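Local coordinates for DNA damage response protein Rtt109, putative (Neosartorya fumigata, PDB 5ZB9) that probably transfers the acetyl group of acetyl-CoA to lysine side chains of histone H3, as an Rtt109-type histone acetyltransferase, at residues A205-P210 with F215-F220; R171-I176 with P233-S238; E302-R307 with R314-L319. All coordinates share one frame; numbering follows the deposited sequence.

Contact 1 (A205-P210 with F215-F220); sequences AFLIVP and FETRGF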
loop_
_atom_site.group_PDB
_atom_site.type_symbol
_atom_site.label_atom_id
_atom_site.label_comp_id
_atom_site.label_asym_id
_atom_site.label_seq_id
_atom_site.Cartn_x
_atom_site.Cartn_y
_atom_site.Cartn_z
ATOM N N ALA A 205 7.442 -11.802 1.456
ATOM C CA ALA A 205 7.078 -10.806 0.451
ATOM C C ALA A 205 6.899 -11.472 -0.907
ATOM O O ALA A 205 7.718 -12.310 -1.309
ATOM C CB ALA A 205 8.131 -9.711 0.376
ATOM N N PHE A 206 5.828 -11.106 -1.604
ATOM C CA PHE A 206 5.508 -11.688 -2.911
ATOM C C PHE A 206 5.497 -10.611 -3.987
ATOM O O PHE A 206 4.919 -9.535 -3.795
ATOM C CB PHE A 206 4.152 -12.402 -2.874
ATOM C CG PHE A 206 4.080 -13.533 -1.873
ATOM C CD1 PHE A 206 3.788 -13.283 -0.539
ATOM C CD2 PHE A 206 4.295 -14.847 -2.272
ATOM C CE1 PHE A 206 3.721 -14.317 0.375
ATOM C CE2 PHE A 206 4.229 -15.895 -1.359
ATOM C CZ PHE A 206 3.941 -15.634 -0.034
ATOM N N LEU A 207 6.140 -10.898 -5.114
ATOM C CA LEU A 207 6.230 -9.938 -6.198
ATOM C C LEU A 207 5.914 -10.586 -7.532
ATOM O O LEU A 207 6.426 -11.656 -7.846
ATOM C CB LEU A 207 7.622 -9.304 -6.249
ATOM C CG LEU A 207 7.829 -8.362 -7.441
ATOM C CD1 LEU A 207 6.998 -7.095 -7.278
ATOM C CD2 LEU A 207 9.308 -8.040 -7.689
ATOM N N ILE A 208 5.062 -9.931 -8.312
ATOM C CA ILE A 208 4.795 -10.352 -9.678
ATOM C C ILE A 208 4.930 -9.170 -10.636
ATOM O O ILE A 208 4.338 -8.114 -10.428
ATOM C CB ILE A 208 3.395 -10.967 -9.820
ATOM C CG1 ILE A 208 3.387 -12.395 -9.272
ATOM C CG2 ILE A 208 2.964 -10.992 -11.280
ATOM C CD1 ILE A 208 2.071 -13.112 -9.526
ATOM N N VAL A 209 5.731 -9.355 -11.675
ATOM C CA VAL A 209 5.867 -8.365 -12.726
ATOM C C VAL A 209 5.532 -9.025 -14.049
ATOM O O VAL A 209 6.403 -9.617 -14.677
ATOM C CB VAL A 209 7.292 -7.789 -12.781
ATOM C CG1 VAL A 209 7.372 -6.643 -13.780
ATOM C CG2 VAL A 209 7.732 -7.342 -11.398
ATOM N N PRO A 210 4.261 -8.944 -14.465
ATOM C CA PRO A 210 3.794 -9.608 -15.693
ATOM C C PRO A 210 4.665 -9.242 -16.890
ATOM O O PRO A 210 4.929 -8.056 -17.106
ATOM C CB PRO A 210 2.366 -9.075 -15.868
ATOM C CG PRO A 210 1.956 -8.629 -14.497
ATOM C CD PRO A 210 3.211 -8.114 -13.848
ATOM N N PHE A 215 13.421 -15.480 -13.551
ATOM C CA PHE A 215 14.817 -15.056 -13.403
ATOM C C PHE A 215 14.945 -13.538 -13.444
ATOM O O PHE A 215 15.575 -12.948 -12.567
ATOM C CB PHE A 215 15.693 -15.716 -14.474
ATOM C CG PHE A 215 15.487 -17.190 -14.557
ATOM C CD1 PHE A 215 16.051 -18.032 -13.610
ATOM C CD2 PHE A 215 14.667 -17.736 -15.535
ATOM C CE1 PHE A 215 15.828 -19.399 -13.656
ATOM C CE2 PHE A 215 14.439 -19.104 -15.591
ATOM C CZ PHE A 215 15.018 -19.935 -14.646
ATOM N N GLU A 216 14.333 -12.901 -14.436
ATOM C CA GLU A 216 14.381 -11.446 -14.518
ATOM C C GLU A 216 13.683 -10.789 -13.309
ATOM O O GLU A 216 14.140 -9.769 -12.802
ATOM C CB GLU A 216 13.760 -10.962 -15.834
ATOM C CG GLU A 216 13.727 -9.448 -15.977
ATOM C CD GLU A 216 13.327 -8.975 -17.368
ATOM O OE1 GLU A 216 12.468 -9.622 -18.015
ATOM O OE2 GLU A 216 13.871 -7.939 -17.809
ATOM N N THR A 217 12.592 -11.388 -12.840
ATOM C CA THR A 217 11.858 -10.856 -11.689
ATOM C C THR A 217 12.714 -10.802 -10.425
ATOM O O THR A 217 12.546 -9.904 -9.605
ATOM C CB THR A 217 10.594 -11.692 -11.404
ATOM O OG1 THR A 217 9.750 -11.688 -12.561
ATOM C CG2 THR A 217 9.823 -11.133 -10.239
ATOM N N ARG A 218 13.637 -11.748 -10.262
ATOM C CA ARG A 218 14.530 -11.725 -9.099
ATOM C C ARG A 218 15.456 -10.510 -9.155
ATOM O O ARG A 218 16.010 -10.088 -8.136
ATOM C CB ARG A 218 15.353 -13.015 -9.001
ATOM C CG ARG A 218 14.526 -14.253 -8.689
ATOM C CD ARG A 218 15.378 -15.523 -8.650
ATOM N NE ARG A 218 16.285 -15.549 -7.504
ATOM C CZ ARG A 218 17.589 -15.296 -7.571
ATOM N NH1 ARG A 218 18.154 -15.009 -8.738
ATOM N NH2 ARG A 218 18.332 -15.338 -6.474
ATOM N N GLY A 219 15.608 -9.932 -10.342
ATOM C CA GLY A 219 16.378 -8.711 -10.483
ATOM C C GLY A 219 15.779 -7.558 -9.697
ATOM O O GLY A 219 16.464 -6.587 -9.391
ATOM N N PHE A 220 14.495 -7.659 -9.361
ATOM C CA PHE A 220 13.836 -6.584 -8.636
ATOM C C PHE A 220 13.999 -6.740 -7.126
ATOM O O PHE A 220 13.820 -5.776 -6.382
ATOM C CB PHE A 220 12.350 -6.519 -8.996
ATOM C CG PHE A 220 12.087 -6.194 -10.437
ATOM C CD1 PHE A 220 12.395 -4.940 -10.947
ATOM C CD2 PHE A 220 11.527 -7.139 -11.285
ATOM C CE1 PHE A 220 12.161 -4.637 -12.283
ATOM C CE2 PHE A 220 11.292 -6.843 -12.620
ATOM C CZ PHE A 220 11.613 -5.587 -13.119
HETATM O O HOH W 1 6.959 -11.721 -12.445
#
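The Phe-220 ring is met obliquely by methyl groups of Leu-207 and Val-209. Val-209 reaches the CD2-CE2 side of the ring: its CG2 is 3.8 Å from Phe-220 CE2, and its CG1 follows at 4.1 Å from the same carbon. The two side chains approach from opposite directions, whereas Leu-207 runs at about a right angle to Phe-220 and presses CD2 against the root of the aromatic side chain, 3.6 Å from Phe-220 CB. With CG anti to the backbone N (chi1 175°), Leu-207 also brings CD2 within 4.0 Å of Thr-217 CG2. Strand 202-208 and the short helix 214-218 are the first two elements of a beta-alpha-beta unit completed by strand 235-236, and these apolar side chains fill the angle between strand end and helix. Beyond them, helix 162-177 receives the Phe-220 ring through Arg-163, Ile-166 and Lys-167. A water bridges the two segments: it accepts from the backbone N of Val-209, just past the end of the strand, at 2.8 Å and donates to Thr-217 OG1, also at 2.8 Å. Thr-217 points its hydroxyl anti to the carbonyl carbon (chi1 -59°), which leaves the methyl for Leu-207, and the same OG1 is hydrogen-bonded to the carbonyl of Asp-213.

Contact 2 (R171-I176 with P233-S238); sequences RVIDPI and PRWLNS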
loop_
_atom_site.group_PDB
_atom_site.type_symbol
_atom_site.label_atom_id
_atom_site.label_comp_id
_atom_site.label_asym_id
_atom_site.label_seq_id
_atom_site.Cartn_x
_atom_site.Cartn_y
_atom_site.Cartn_z
ATOM N N ARG A 171 12.558 -2.059 -1.716
ATOM C CA ARG A 171 13.491 -1.609 -0.688
ATOM C C ARG A 171 12.747 -0.948 0.470
ATOM O O ARG A 171 13.215 -0.950 1.599
ATOM C CB ARG A 171 14.529 -0.650 -1.279
ATOM C CG ARG A 171 15.586 -1.326 -2.158
ATOM C CD ARG A 171 16.682 -0.345 -2.565
ATOM N NE ARG A 171 16.156 0.738 -3.392
ATOM C CZ ARG A 171 16.272 0.799 -4.715
ATOM N NH1 ARG A 171 15.749 1.819 -5.377
ATOM N NH2 ARG A 171 16.917 -0.158 -5.371
ATOM N N VAL A 172 11.578 -0.387 0.188
ATOM C CA VAL A 172 10.733 0.173 1.239
ATOM C C VAL A 172 10.181 -0.949 2.115
ATOM O O VAL A 172 10.161 -0.864 3.347
ATOM C CB VAL A 172 9.552 0.976 0.653
ATOM C CG1 VAL A 172 8.516 1.273 1.725
ATOM C CG2 VAL A 172 10.044 2.259 -0.015
ATOM N N ILE A 173 9.731 -2.004 1.449
ATOM C CA ILE A 173 9.100 -3.148 2.091
ATOM C C ILE A 173 10.103 -4.046 2.839
ATOM O O ILE A 173 9.787 -4.580 3.903
ATOM C CB ILE A 173 8.317 -3.961 1.020
ATOM C CG1 ILE A 173 7.056 -3.187 0.632
ATOM C CG2 ILE A 173 7.972 -5.374 1.490
ATOM C CD1 ILE A 173 6.221 -2.781 1.816
ATOM N N ASP A 174 11.312 -4.187 2.297
ATOM C CA ASP A 174 12.291 -5.151 2.823
ATOM C C ASP A 174 12.525 -5.061 4.346
ATOM O O ASP A 174 12.476 -6.083 5.024
ATOM C CB ASP A 174 13.627 -5.010 2.078
ATOM C CG ASP A 174 14.512 -6.243 2.215
ATOM O OD1 ASP A 174 13.993 -7.373 2.120
ATOM O OD2 ASP A 174 15.732 -6.089 2.414
ATOM N N PRO A 175 12.764 -3.850 4.898
ATOM C CA PRO A 175 13.002 -3.809 6.349
ATOM C C PRO A 175 11.762 -4.132 7.180
ATOM O O PRO A 175 11.890 -4.632 8.301
ATOM C CB PRO A 175 13.448 -2.364 6.595
ATOM C CG PRO A 175 13.899 -1.871 5.276
ATOM C CD PRO A 175 12.995 -2.531 4.286
ATOM N N ILE A 176 10.579 -3.847 6.651
ATOM C CA ILE A 176 9.361 -4.234 7.347
ATOM C C ILE A 176 9.284 -5.746 7.384
ATOM O O ILE A 176 9.061 -6.344 8.439
ATOM C CB ILE A 176 8.104 -3.689 6.672
ATOM C CG1 ILE A 176 8.218 -2.183 6.481
ATOM C CG2 ILE A 176 6.875 -4.034 7.491
ATOM C CD1 ILE A 176 6.968 -1.555 5.920
ATOM N N PRO A 233 13.024 -18.616 1.872
ATOM C CA PRO A 233 13.136 -17.349 1.137
ATOM C C PRO A 233 12.185 -16.298 1.699
ATOM O O PRO A 233 11.116 -16.636 2.220
ATOM C CB PRO A 233 12.760 -17.735 -0.301
ATOM C CG PRO A 233 11.864 -18.934 -0.141
ATOM C CD PRO A 233 12.359 -19.668 1.079
ATOM N N ARG A 234 12.588 -15.034 1.624
ATOM C CA ARG A 234 11.748 -13.948 2.104
ATOM C C ARG A 234 11.074 -13.237 0.925
ATOM O O ARG A 234 10.066 -12.551 1.104
ATOM C CB ARG A 234 12.568 -12.962 2.935
ATOM C CG ARG A 234 13.500 -13.601 3.972
ATOM C CD ARG A 234 12.768 -14.509 4.963
ATOM N NE ARG A 234 11.607 -13.882 5.595
ATOM C CZ ARG A 234 11.679 -13.050 6.626
ATOM N NH1 ARG A 234 12.856 -12.733 7.131
ATOM N NH2 ARG A 234 10.581 -12.527 7.149
ATOM N N TRP A 235 11.637 -13.402 -0.275
ATOM C CA TRP A 235 11.026 -12.887 -1.502
ATOM C C TRP A 235 10.672 -14.022 -2.455
ATOM O O TRP A 235 11.500 -14.881 -2.757
ATOM C CB TRP A 235 11.953 -11.886 -2.194
ATOM C CG TRP A 235 12.065 -10.611 -1.422
ATOM C CD1 TRP A 235 12.933 -10.345 -0.406
ATOM C CD2 TRP A 235 11.255 -9.438 -1.577
ATOM N NE1 TRP A 235 12.723 -9.076 0.076
ATOM C CE2 TRP A 235 11.701 -8.498 -0.629
ATOM C CE3 TRP A 235 10.205 -9.091 -2.432
ATOM C CZ2 TRP A 235 11.133 -7.229 -0.509
ATOM C CZ3 TRP A 235 9.638 -7.827 -2.312
ATOM C CH2 TRP A 235 10.103 -6.915 -1.357
ATOM N N LEU A 236 9.429 -14.024 -2.919
ATOM C CA LEU A 236 8.955 -15.056 -3.830
ATOM C C LEU A 236 8.309 -14.419 -5.040
ATOM O O LEU A 236 7.576 -13.440 -4.912
ATOM C CB LEU A 236 7.957 -15.977 -3.137
ATOM C CG LEU A 236 8.521 -16.952 -2.111
ATOM C CD1 LEU A 236 7.402 -17.723 -1.447
ATOM C CD2 LEU A 236 9.482 -17.893 -2.789
ATOM N N ASN A 237 8.580 -14.979 -6.214
ATOM C CA ASN A 237 7.939 -14.531 -7.440
ATOM C C ASN A 237 6.626 -15.274 -7.667
ATOM O O ASN A 237 6.536 -16.129 -8.539
ATOM C CB ASN A 237 8.884 -14.721 -8.635
ATOM C CG ASN A 237 8.257 -14.306 -9.965
ATOM O OD1 ASN A 237 8.591 -14.860 -11.013
ATOM N ND2 ASN A 237 7.340 -13.342 -9.927
ATOM N N SER A 238 5.608 -14.950 -6.882
ATOM C CA SER A 238 4.288 -15.535 -7.095
ATOM C C SER A 238 3.194 -14.746 -6.385
ATOM O O SER A 238 3.464 -13.759 -5.707
ATOM C CB SER A 238 4.267 -16.996 -6.629
ATOM O OG SER A 238 4.765 -17.113 -5.309
#
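A buried hydrogen bond backed by an apolar contact joins Trp-235, on the short strand 235-236, to Ile-173 and Asp-174 near the C-terminal end of helix 162-177, which packs against the central sheet of the acetyltransferase domain. The indole N-H of Trp-235 points at the carboxylate, with NE1 2.9 Å from Asp-174 OD1 and an N-H...O angle of 165°. OD1 lies in the plane of the indole but is itself approached from above the carboxylate plane, 38° out of it; the two planes are 40° apart. On the six-membered ring, CH2 of Trp-235 rests 3.9 Å from Ile-173 CG2, a methyl that meets the ring obliquely. Phe-221 and Pro-222 also pack on the indole. Arg-171, one helical turn before Asp-174, binds CoA in another structure of this protein; here that ligand is absent. Asp-174 has further partners: OD1 forms a salt bridge with Arg-178, and OD2 is hydrogen-bonded to Thr-224. Both carboxylate oxygens are therefore engaged, which fixes the rotation of the group, and the arginine together with the indole N-H probably favours its charged form in this buried setting.

Contact 3 (E302-R307 with R314-L319); sequences EMMSFR and RLVGFL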
loop_
_atom_site.group_PDB
_atom_site.type_symbol
_atom_site.label_atom_id
_atom_site.label_comp_id
_atom_site.label_asym_id
_atom_site.label_seq_id
_atom_site.Cartn_x
_atom_site.Cartn_y
_atom_site.Cartn_z
ATOM N N GLU A 302 -0.858 -14.038 -17.253
ATOM C CA GLU A 302 -0.248 -14.067 -18.573
ATOM C C GLU A 302 -0.833 -12.976 -19.443
ATOM O O GLU A 302 -0.106 -12.240 -20.106
ATOM C CB GLU A 302 -0.441 -15.416 -19.250
ATOM C CG GLU A 302 0.337 -15.521 -20.552
ATOM C CD GLU A 302 -0.197 -16.597 -21.488
ATOM O OE1 GLU A 302 -1.054 -17.409 -21.054
ATOM O OE2 GLU A 302 0.235 -16.612 -22.667
ATOM N N MET A 303 -2.154 -12.858 -19.433
ATOM C CA MET A 303 -2.809 -11.878 -20.292
ATOM C C MET A 303 -2.646 -10.451 -19.763
ATOM O O MET A 303 -2.798 -9.489 -20.518
ATOM C CB MET A 303 -4.287 -12.231 -20.462
ATOM C CG MET A 303 -4.521 -13.521 -21.246
ATOM S SD MET A 303 -3.883 -13.440 -22.944
ATOM C CE MET A 303 -2.434 -14.474 -22.814
ATOM N N MET A 304 -2.334 -10.311 -18.474
ATOM C CA MET A 304 -2.009 -8.994 -17.926
ATOM C C MET A 304 -0.836 -8.400 -18.684
ATOM O O MET A 304 -0.818 -7.207 -18.970
ATOM C CB MET A 304 -1.671 -9.067 -16.432
ATOM C CG MET A 304 -2.715 -8.442 -15.509
ATOM S SD MET A 304 -3.110 -6.717 -15.863
ATOM C CE MET A 304 -1.662 -5.875 -15.248
ATOM N N SER A 305 0.131 -9.248 -19.027
ATOM C CA SER A 305 1.343 -8.799 -19.701
ATOM C C SER A 305 1.106 -8.210 -21.087
ATOM O O SER A 305 2.033 -7.652 -21.673
ATOM C CB SER A 305 2.336 -9.949 -19.825
ATOM O OG SER A 305 1.910 -10.856 -20.815
ATOM N N PHE A 306 -0.114 -8.334 -21.615
ATOM C CA PHE A 306 -0.436 -7.770 -22.929
ATOM C C PHE A 306 -1.289 -6.512 -22.836
ATOM O O PHE A 306 -1.591 -5.881 -23.844
ATOM C CB PHE A 306 -1.139 -8.812 -23.802
ATOM C CG PHE A 306 -0.271 -9.988 -24.132
ATOM C CD1 PHE A 306 -0.391 -11.173 -23.426
ATOM C CD2 PHE A 306 0.690 -9.896 -25.125
ATOM C CE1 PHE A 306 0.413 -12.252 -23.718
ATOM C CE2 PHE A 306 1.501 -10.971 -25.422
ATOM C CZ PHE A 306 1.363 -12.151 -24.717
ATOM N N ARG A 307 -1.671 -6.153 -21.621
ATOM C CA ARG A 307 -2.398 -4.923 -21.381
ATOM C C ARG A 307 -1.482 -3.728 -21.606
ATOM O O ARG A 307 -0.271 -3.869 -21.613
ATOM C CB ARG A 307 -2.962 -4.913 -19.963
ATOM C CG ARG A 307 -3.895 -6.071 -19.675
ATOM C CD ARG A 307 -5.253 -5.818 -20.284
ATOM N NE ARG A 307 -5.942 -4.723 -19.616
ATOM C CZ ARG A 307 -7.170 -4.329 -19.920
ATOM N NH1 ARG A 307 -7.834 -4.946 -20.891
ATOM N NH2 ARG A 307 -7.733 -3.320 -19.262
ATOM N N ARG A 314 6.380 -0.531 -21.131
ATOM C CA ARG A 314 5.857 -0.252 -19.794
ATOM C C ARG A 314 5.849 -1.506 -18.909
ATOM O O ARG A 314 5.625 -2.615 -19.387
ATOM C CB ARG A 314 4.442 0.332 -19.878
ATOM C CG ARG A 314 4.333 1.644 -20.647
ATOM C CD ARG A 314 5.309 2.697 -20.132
ATOM N NE ARG A 314 5.227 2.883 -18.687
ATOM C CZ ARG A 314 4.432 3.762 -18.083
ATOM N NH1 ARG A 314 3.640 4.547 -18.802
ATOM N NH2 ARG A 314 4.426 3.851 -16.756
ATOM N N LEU A 315 6.109 -1.329 -17.618
ATOM C CA LEU A 315 5.945 -2.419 -16.662
ATOM C C LEU A 315 5.193 -1.938 -15.428
ATOM O O LEU A 315 5.211 -0.752 -15.100
ATOM C CB LEU A 315 7.298 -3.000 -16.239
ATOM C CG LEU A 315 8.159 -3.728 -17.274
ATOM C CD1 LEU A 315 9.506 -4.110 -16.673
ATOM C CD2 LEU A 315 7.437 -4.960 -17.817
ATOM N N VAL A 316 4.513 -2.862 -14.761
ATOM C CA VAL A 316 3.991 -2.604 -13.430
ATOM C C VAL A 316 4.307 -3.812 -12.559
ATOM O O VAL A 316 4.242 -4.956 -13.011
ATOM C CB VAL A 316 2.467 -2.297 -13.444
ATOM C CG1 VAL A 316 1.746 -3.184 -14.423
ATOM C CG2 VAL A 316 1.865 -2.434 -12.062
ATOM N N GLY A 317 4.709 -3.558 -11.324
ATOM C CA GLY A 317 4.941 -4.636 -10.386
ATOM C C GLY A 317 3.838 -4.670 -9.344
ATOM O O GLY A 317 3.377 -3.623 -8.882
ATOM N N PHE A 318 3.409 -5.868 -8.973
ATOM C CA PHE A 318 2.426 -6.019 -7.917
ATOM C C PHE A 318 3.072 -6.672 -6.715
ATOM O O PHE A 318 3.699 -7.723 -6.824
ATOM C CB PHE A 318 1.229 -6.829 -8.405
ATOM C CG PHE A 318 0.580 -6.250 -9.624
ATOM C CD1 PHE A 318 -0.293 -5.185 -9.516
ATOM C CD2 PHE A 318 0.858 -6.757 -10.881
ATOM C CE1 PHE A 318 -0.885 -4.636 -10.634
ATOM C CE2 PHE A 318 0.260 -6.213 -12.009
ATOM C CZ PHE A 318 -0.614 -5.147 -11.881
ATOM N N LEU A 319 2.918 -6.036 -5.564
ATOM C CA LEU A 319 3.600 -6.466 -4.359
ATOM C C LEU A 319 2.629 -6.798 -3.218
ATOM O O LEU A 319 1.706 -6.034 -2.929
ATOM C CB LEU A 319 4.578 -5.383 -3.929
ATOM C CG LEU A 319 5.545 -5.726 -2.813
ATOM C CD1 LEU A 319 6.453 -6.821 -3.305
ATOM C CD2 LEU A 319 6.366 -4.517 -2.473
#
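Met-304 reaches Phe-318 through a side chain whose first torsion, chi1 -110°, lies away from the staggered values and whose last two are bent, chi2 -56° and chi3 -74°; together they carry the terminal methyl across to the aromatic ring. The two side chains approach from opposite directions, and the methyl arrives at the far edge of the ring, near its plane: Met-304 CE is 3.6 Å from Phe-318 CZ and 3.8 Å from Phe-318 CE2. The touching group of the methionine is thus the methyl rather than the sulfur, in an apolar contact. Val-316, two residues earlier on the same chain segment, divides its methyls between the partners. Its CG2 lies over one face of the Phe-318 ring, 3.6 Å above the plane and offset toward the rim, while its CG1 is 4.4 Å from Met-304 CE, a looser approach. Ring and methyl therefore meet with a valine beside both.

A type I beta turn runs from Met-304 to Arg-307. The backbone N of Ser-305 is hydrogen-bonded to the carbonyl oxygen of Glu-302 at 3.2 Å, which ties Ser-305, right beside the methionine, back to the preceding turn; its hydroxyl also bonds to the same oxygen.

Around the contact, Met-304 also packs on Phe-267 of helix 266-272 and on Cys-310 in the connecting loop. Met-304 brings the end region of helix 297-304 against Phe-318 near the start of strand 317-324. Val-316 and Phe-318 both touch Phe-139 of strand 133-140, and in the sheet strand 317-324 lies between strands 133-140 and 202-208, antiparallel to both.

How the contacts relate
All three contacts are buried, and they converge on one mixed sheet. Contact 1 lies within the beta-alpha-beta unit, and contact 2 ties its last strand to helix 162-177; strands 202-208 and 235-236 are neighbours, bonded from Ala-205 N to Arg-234 O. Contact 3 joins on the other side of strand 202-208, where Phe-318 N meets Ile-208 O. Leu-319 also touches Ile-173 and Trp-235, linking contact 3 to contact 2. Their chemistry differs: a direct bond to a carboxylate in contact 2, a water bridge beside apolar groups in contact 1, and apolar contact alone in contact 3. Contacts 1 and 2 lie near CoA-binding residues, contact 2 including Arg-171 itself; contact 3 is away from them.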